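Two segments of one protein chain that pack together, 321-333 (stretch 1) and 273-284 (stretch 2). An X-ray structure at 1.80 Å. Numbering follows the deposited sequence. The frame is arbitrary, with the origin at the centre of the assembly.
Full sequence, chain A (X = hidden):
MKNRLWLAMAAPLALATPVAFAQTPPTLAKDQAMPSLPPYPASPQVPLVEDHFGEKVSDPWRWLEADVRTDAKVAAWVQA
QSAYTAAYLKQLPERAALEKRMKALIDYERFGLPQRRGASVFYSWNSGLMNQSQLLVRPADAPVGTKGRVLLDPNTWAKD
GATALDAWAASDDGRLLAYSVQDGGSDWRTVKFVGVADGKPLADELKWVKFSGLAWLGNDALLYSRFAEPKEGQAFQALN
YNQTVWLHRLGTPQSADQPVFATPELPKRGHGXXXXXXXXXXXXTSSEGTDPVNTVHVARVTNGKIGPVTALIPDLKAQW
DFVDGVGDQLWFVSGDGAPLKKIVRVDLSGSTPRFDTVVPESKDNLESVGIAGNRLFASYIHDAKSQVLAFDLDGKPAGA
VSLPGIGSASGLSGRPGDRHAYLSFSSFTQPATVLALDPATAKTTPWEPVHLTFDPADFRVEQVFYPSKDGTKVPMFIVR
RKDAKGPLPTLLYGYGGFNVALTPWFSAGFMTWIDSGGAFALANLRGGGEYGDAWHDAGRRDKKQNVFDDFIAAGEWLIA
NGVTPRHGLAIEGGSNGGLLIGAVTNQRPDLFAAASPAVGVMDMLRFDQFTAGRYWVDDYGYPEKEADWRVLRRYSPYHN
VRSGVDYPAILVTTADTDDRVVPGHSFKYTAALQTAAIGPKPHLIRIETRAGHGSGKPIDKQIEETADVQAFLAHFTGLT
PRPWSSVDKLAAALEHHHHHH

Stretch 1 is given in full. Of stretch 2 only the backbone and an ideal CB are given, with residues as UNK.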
# COMPACT_ATOMS: atom_id res chain seq x y z
N ASP A 321 -7.29 -7.32 -18.88
CA ASP A 321 -7.55 -8.05 -17.63
C ASP A 321 -9.03 -8.51 -17.67
O ASP A 321 -9.93 -7.67 -17.77
CB ASP A 321 -7.42 -7.15 -16.42
CG ASP A 321 -5.97 -6.77 -16.09
OD1 ASP A 321 -5.02 -7.49 -16.48
OD2 ASP A 321 -5.75 -5.78 -15.42
N PHE A 322 -9.25 -9.81 -17.58
CA PHE A 322 -10.61 -10.37 -17.68
C PHE A 322 -11.38 -10.07 -16.40
O PHE A 322 -10.90 -10.30 -15.34
CB PHE A 322 -10.49 -11.88 -17.86
CG PHE A 322 -11.81 -12.62 -17.88
CD1 PHE A 322 -12.82 -12.26 -18.71
CD2 PHE A 322 -11.98 -13.72 -17.04
CE1 PHE A 322 -14.01 -12.95 -18.70
CE2 PHE A 322 -13.15 -14.43 -17.05
CZ PHE A 322 -14.15 -14.04 -17.90
N VAL A 323 -12.58 -9.53 -16.56
CA VAL A 323 -13.45 -9.23 -15.41
C VAL A 323 -14.37 -10.41 -15.16
O VAL A 323 -14.19 -11.12 -14.17
CB VAL A 323 -14.21 -7.92 -15.64
CG1 VAL A 323 -15.12 -7.58 -14.49
CG2 VAL A 323 -13.27 -6.77 -15.84
N ASP A 324 -15.33 -10.63 -16.05
CA ASP A 324 -16.23 -11.77 -16.01
C ASP A 324 -16.98 -11.82 -17.33
O ASP A 324 -16.81 -10.94 -18.19
CB ASP A 324 -17.20 -11.62 -14.82
CG ASP A 324 -17.81 -12.94 -14.34
OD1 ASP A 324 -17.60 -14.06 -14.91
OD2 ASP A 324 -18.54 -12.93 -13.33
N GLY A 325 -17.78 -12.86 -17.50
CA GLY A 325 -18.66 -13.02 -18.64
C GLY A 325 -20.09 -13.26 -18.19
O GLY A 325 -20.31 -13.75 -17.11
N VAL A 326 -21.04 -12.83 -19.01
CA VAL A 326 -22.44 -13.18 -18.83
C VAL A 326 -22.89 -13.59 -20.20
O VAL A 326 -22.81 -12.81 -21.15
CB VAL A 326 -23.31 -11.99 -18.38
CG1 VAL A 326 -24.80 -12.40 -18.27
CG2 VAL A 326 -22.84 -11.42 -17.12
N GLY A 327 -23.32 -14.84 -20.33
CA GLY A 327 -23.80 -15.32 -21.63
C GLY A 327 -22.61 -15.38 -22.59
O GLY A 327 -21.57 -15.92 -22.25
N ASP A 328 -22.74 -14.79 -23.77
CA ASP A 328 -21.63 -14.80 -24.73
C ASP A 328 -20.95 -13.45 -24.82
O ASP A 328 -20.37 -13.08 -25.85
CB ASP A 328 -22.11 -15.25 -26.10
CG ASP A 328 -22.39 -16.73 -26.17
OD1 ASP A 328 -21.77 -17.52 -25.39
OD2 ASP A 328 -23.17 -17.19 -27.04
N GLN A 329 -21.05 -12.68 -23.74
CA GLN A 329 -20.35 -11.42 -23.61
C GLN A 329 -19.35 -11.49 -22.47
O GLN A 329 -19.66 -11.96 -21.39
CB GLN A 329 -21.35 -10.28 -23.39
CG GLN A 329 -22.21 -10.07 -24.65
CD GLN A 329 -23.22 -8.98 -24.53
OE1 GLN A 329 -23.70 -8.70 -23.43
NE2 GLN A 329 -23.55 -8.36 -25.66
N LEU A 330 -18.15 -10.98 -22.71
CA LEU A 330 -17.08 -10.91 -21.75
C LEU A 330 -16.66 -9.45 -21.54
O LEU A 330 -16.64 -8.67 -22.47
CB LEU A 330 -15.87 -11.66 -22.32
CG LEU A 330 -16.03 -13.13 -22.72
CD1 LEU A 330 -14.66 -13.66 -23.14
CD2 LEU A 330 -16.61 -13.98 -21.62
N TRP A 331 -16.25 -9.08 -20.34
CA TRP A 331 -15.77 -7.73 -20.09
C TRP A 331 -14.31 -7.80 -19.65
O TRP A 331 -13.95 -8.67 -18.89
CB TRP A 331 -16.57 -7.09 -18.95
CG TRP A 331 -17.91 -6.65 -19.44
CD1 TRP A 331 -18.26 -5.39 -19.82
CD2 TRP A 331 -19.07 -7.45 -19.63
NE1 TRP A 331 -19.57 -5.35 -20.20
CE2 TRP A 331 -20.11 -6.60 -20.08
CE3 TRP A 331 -19.38 -8.79 -19.38
CZ2 TRP A 331 -21.40 -7.05 -20.38
CZ3 TRP A 331 -20.68 -9.24 -19.67
CH2 TRP A 331 -21.66 -8.37 -20.17
N PHE A 332 -13.51 -6.84 -20.09
CA PHE A 332 -12.11 -6.72 -19.79
C PHE A 332 -11.77 -5.28 -19.40
O PHE A 332 -12.37 -4.31 -19.87
CB PHE A 332 -11.23 -7.06 -21.05
CG PHE A 332 -11.32 -8.49 -21.48
CD1 PHE A 332 -12.35 -8.88 -22.32
CD2 PHE A 332 -10.37 -9.44 -21.09
CE1 PHE A 332 -12.46 -10.17 -22.75
CE2 PHE A 332 -10.48 -10.77 -21.53
CZ PHE A 332 -11.53 -11.13 -22.34
N VAL A 333 -10.77 -5.12 -18.55
CA VAL A 333 -10.15 -3.80 -18.34
C VAL A 333 -9.00 -3.76 -19.35
O VAL A 333 -8.08 -4.57 -19.25
CB VAL A 333 -9.57 -3.65 -16.93
CG1 VAL A 333 -8.88 -2.30 -16.75
CG2 VAL A 333 -10.69 -3.84 -15.88
N UNK A 273 -5.65 -19.54 -16.41
CA UNK A 273 -7.00 -19.81 -16.92
C UNK A 273 -8.07 -19.38 -15.92
O UNK A 273 -7.91 -19.62 -14.73
CB UNK A 273 -7.16 -21.30 -17.24
N UNK A 274 -9.12 -18.78 -16.42
CA UNK A 274 -10.30 -18.41 -15.67
C UNK A 274 -11.52 -18.93 -16.41
O UNK A 274 -11.40 -19.30 -17.57
CB UNK A 274 -10.38 -16.90 -15.47
N UNK A 275 -12.66 -18.94 -15.74
CA UNK A 275 -13.94 -19.38 -16.31
C UNK A 275 -14.93 -18.34 -15.90
O UNK A 275 -14.94 -17.86 -14.75
CB UNK A 275 -14.36 -20.78 -15.84
N UNK A 276 -15.76 -17.95 -16.83
CA UNK A 276 -16.83 -17.03 -16.51
C UNK A 276 -17.77 -17.64 -15.46
O UNK A 276 -17.87 -18.87 -15.32
CB UNK A 276 -17.60 -16.66 -17.78
N UNK A 277 -18.43 -16.77 -14.69
CA UNK A 277 -19.21 -17.21 -13.54
C UNK A 277 -20.39 -18.13 -13.88
O UNK A 277 -20.74 -18.96 -13.05
CB UNK A 277 -19.73 -15.98 -12.80
N UNK A 278 -20.95 -18.03 -15.09
CA UNK A 278 -22.02 -18.91 -15.51
C UNK A 278 -21.48 -20.13 -16.26
O UNK A 278 -22.23 -20.91 -16.80
CB UNK A 278 -23.01 -18.14 -16.39
N UNK A 279 -20.17 -20.25 -16.33
CA UNK A 279 -19.52 -21.45 -16.78
C UNK A 279 -19.41 -21.58 -18.29
O UNK A 279 -18.97 -22.62 -18.79
CB UNK A 279 -20.27 -22.66 -16.22
N UNK A 280 -19.72 -20.50 -19.00
CA UNK A 280 -19.86 -20.54 -20.45
C UNK A 280 -18.57 -20.39 -21.27
O UNK A 280 -18.54 -20.83 -22.43
CB UNK A 280 -20.83 -19.43 -20.87
N UNK A 281 -17.57 -19.72 -20.72
CA UNK A 281 -16.32 -19.41 -21.41
C UNK A 281 -15.10 -19.65 -20.52
O UNK A 281 -15.08 -19.22 -19.35
CB UNK A 281 -16.33 -17.96 -21.89
N UNK A 282 -14.11 -20.34 -21.09
CA UNK A 282 -12.73 -20.36 -20.55
C UNK A 282 -11.97 -19.19 -21.17
O UNK A 282 -12.08 -18.94 -22.37
CB UNK A 282 -12.03 -21.69 -20.85
N UNK A 283 -11.23 -18.46 -20.34
CA UNK A 283 -10.44 -17.34 -20.77
C UNK A 283 -9.03 -17.54 -20.26
O UNK A 283 -8.77 -17.72 -19.04
CB UNK A 283 -11.03 -16.02 -20.28
N UNK A 284 -8.11 -17.54 -21.20
CA UNK A 284 -6.71 -17.77 -20.86
C UNK A 284 -5.95 -16.46 -21.13
O UNK A 284 -5.97 -15.92 -22.23
CB UNK A 284 -6.12 -18.94 -21.66

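Position 273 is out of reach of stretch 1, which therefore sets no rule there; the residue is Ala-273. At 274 the CB points toward stretch 1 and sits 3.9 Å from Phe-322 CD2, at the ring edge. A small residue suits, polar or apolar; Ser-274 lays its CB 3.8 Å from CD2 of Phe-322. Position 275 points away, and its extended backbone would accept a beta-branched residue: Val-275.

Position 276 points toward a tight spot: its ideal CB is 3.8 Å from Gly-325 N and 3.9 Å from Asp-324 OD1. Alanine, serine or cysteine would be reasonable. Ser-276 takes rotamer p, and its OG accepts from the backbone N of position 281 at 3.1 Å, tying the ends of the loop together.

At 277 the CB points sideways, 3.3 Å from Asp-324 OD2, while the backbone N already donates to Asp-324 OD1 at 2.8 Å. A short donor, serine or threonine, would use the second oxygen. Ser-277 does so, OG giving a hydrogen bond to Asp-324 OD2 at 2.8 Å, so one carboxylate grips both N and OG. A water also joins Ser-277 OG to Gly-325 O.

Position 278 points toward the turn at 326-329, where Gly-327 N, 5.2 Å from the ideal CB, offers a donor. Aspartate or asparagine would reach it. Asp-278 OD2 accepts from Gly-327 N at 2.8 Å, nearly straight at 170°, while a second water bridges its OD1, Ser-276 OG and Gly-327 O.

At 279 phi is 83°, which favours glycine, with asparagine as an alternative; Gly-279 closes the type I turn from Ser-276.

Position 280 faces Gly-327 O and, 5.0 Å from its CB, Asp-328 OD1. A long cation, lysine or arginine, suits. Arg-280 brings NH1 to 3.1 Å from Asp-328 OD1, a salt bridge of charges alone, because the oxygen lies over the guanidinium face.

At 281 the CB points toward stretch 1, 4.0 Å from Leu-330 CD2, with the Asp-328 carboxylate beyond. A large apolar residue would fit, ideally one carrying a donor. Trp-281 supplies both: its CB packs 4.0 Å from Leu-330 CD2, and NE1 donates to Asp-328 OD1 at 2.9 Å.

Position 282 points away, unconstrained by stretch 1: Val-282. Position 283 looks into an apolar pocket of Phe-322, Leu-330 and Phe-332, suited to valine, isoleucine or leucine. Val-283 sets CG2 over the Phe-322 face, 3.8 Å from the ring centroid, and 4.0 Å from Leu-330 CD1; CG1 meets the Phe-332 edge. Position 284, out of reach, is Ile-284.

Stretch 2, residues 273-284: ASVSSDGRWVVI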
# COMPACT_ATOMS: atom_id res chain seq x y z
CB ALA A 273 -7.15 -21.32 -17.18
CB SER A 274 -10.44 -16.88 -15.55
OG SER A 274 -9.29 -16.36 -14.95
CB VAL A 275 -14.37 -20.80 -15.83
CG1 VAL A 275 -15.61 -21.24 -16.51
CG2 VAL A 275 -13.29 -21.84 -16.09
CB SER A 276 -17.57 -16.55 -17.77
OG SER A 276 -18.17 -17.62 -18.50
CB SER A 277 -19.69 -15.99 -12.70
OG SER A 277 -20.34 -15.04 -13.54
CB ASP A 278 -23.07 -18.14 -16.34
CG ASP A 278 -22.50 -17.48 -17.60
OD1 ASP A 278 -21.27 -17.64 -17.90
OD2 ASP A 278 -23.25 -16.78 -18.34
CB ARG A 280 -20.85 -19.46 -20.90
CG ARG A 280 -22.32 -19.83 -20.65
CD ARG A 280 -23.24 -18.69 -20.94
NE ARG A 280 -24.12 -18.77 -22.14
CZ ARG A 280 -23.81 -19.26 -23.32
NH1 ARG A 280 -22.66 -19.83 -23.57
NH2 ARG A 280 -24.69 -19.19 -24.28
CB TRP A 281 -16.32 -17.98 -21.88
CG TRP A 281 -17.25 -17.76 -23.01
CD1 TRP A 281 -18.56 -17.34 -22.93
CD2 TRP A 281 -17.00 -18.02 -24.40
NE1 TRP A 281 -19.10 -17.30 -24.19
CE2 TRP A 281 -18.17 -17.74 -25.10
CE3 TRP A 281 -15.87 -18.46 -25.12
CZ2 TRP A 281 -18.25 -17.89 -26.50
CZ3 TRP A 281 -15.96 -18.63 -26.47
CH2 TRP A 281 -17.14 -18.32 -27.15
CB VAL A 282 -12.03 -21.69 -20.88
CG1 VAL A 282 -10.60 -21.74 -20.44
CG2 VAL A 282 -12.82 -22.85 -20.26
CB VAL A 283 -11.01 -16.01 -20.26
CG1 VAL A 283 -10.18 -14.81 -20.71
CG2 VAL A 283 -12.46 -15.87 -20.71
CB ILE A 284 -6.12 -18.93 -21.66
CG1 ILE A 284 -6.85 -20.21 -21.27
CG2 ILE A 284 -4.62 -19.05 -21.38
CD1 ILE A 284 -6.64 -21.30 -22.21
O HOH W 1 -20.14 -16.09 -19.80
O HOH W 2 -22.04 -14.93 -15.45
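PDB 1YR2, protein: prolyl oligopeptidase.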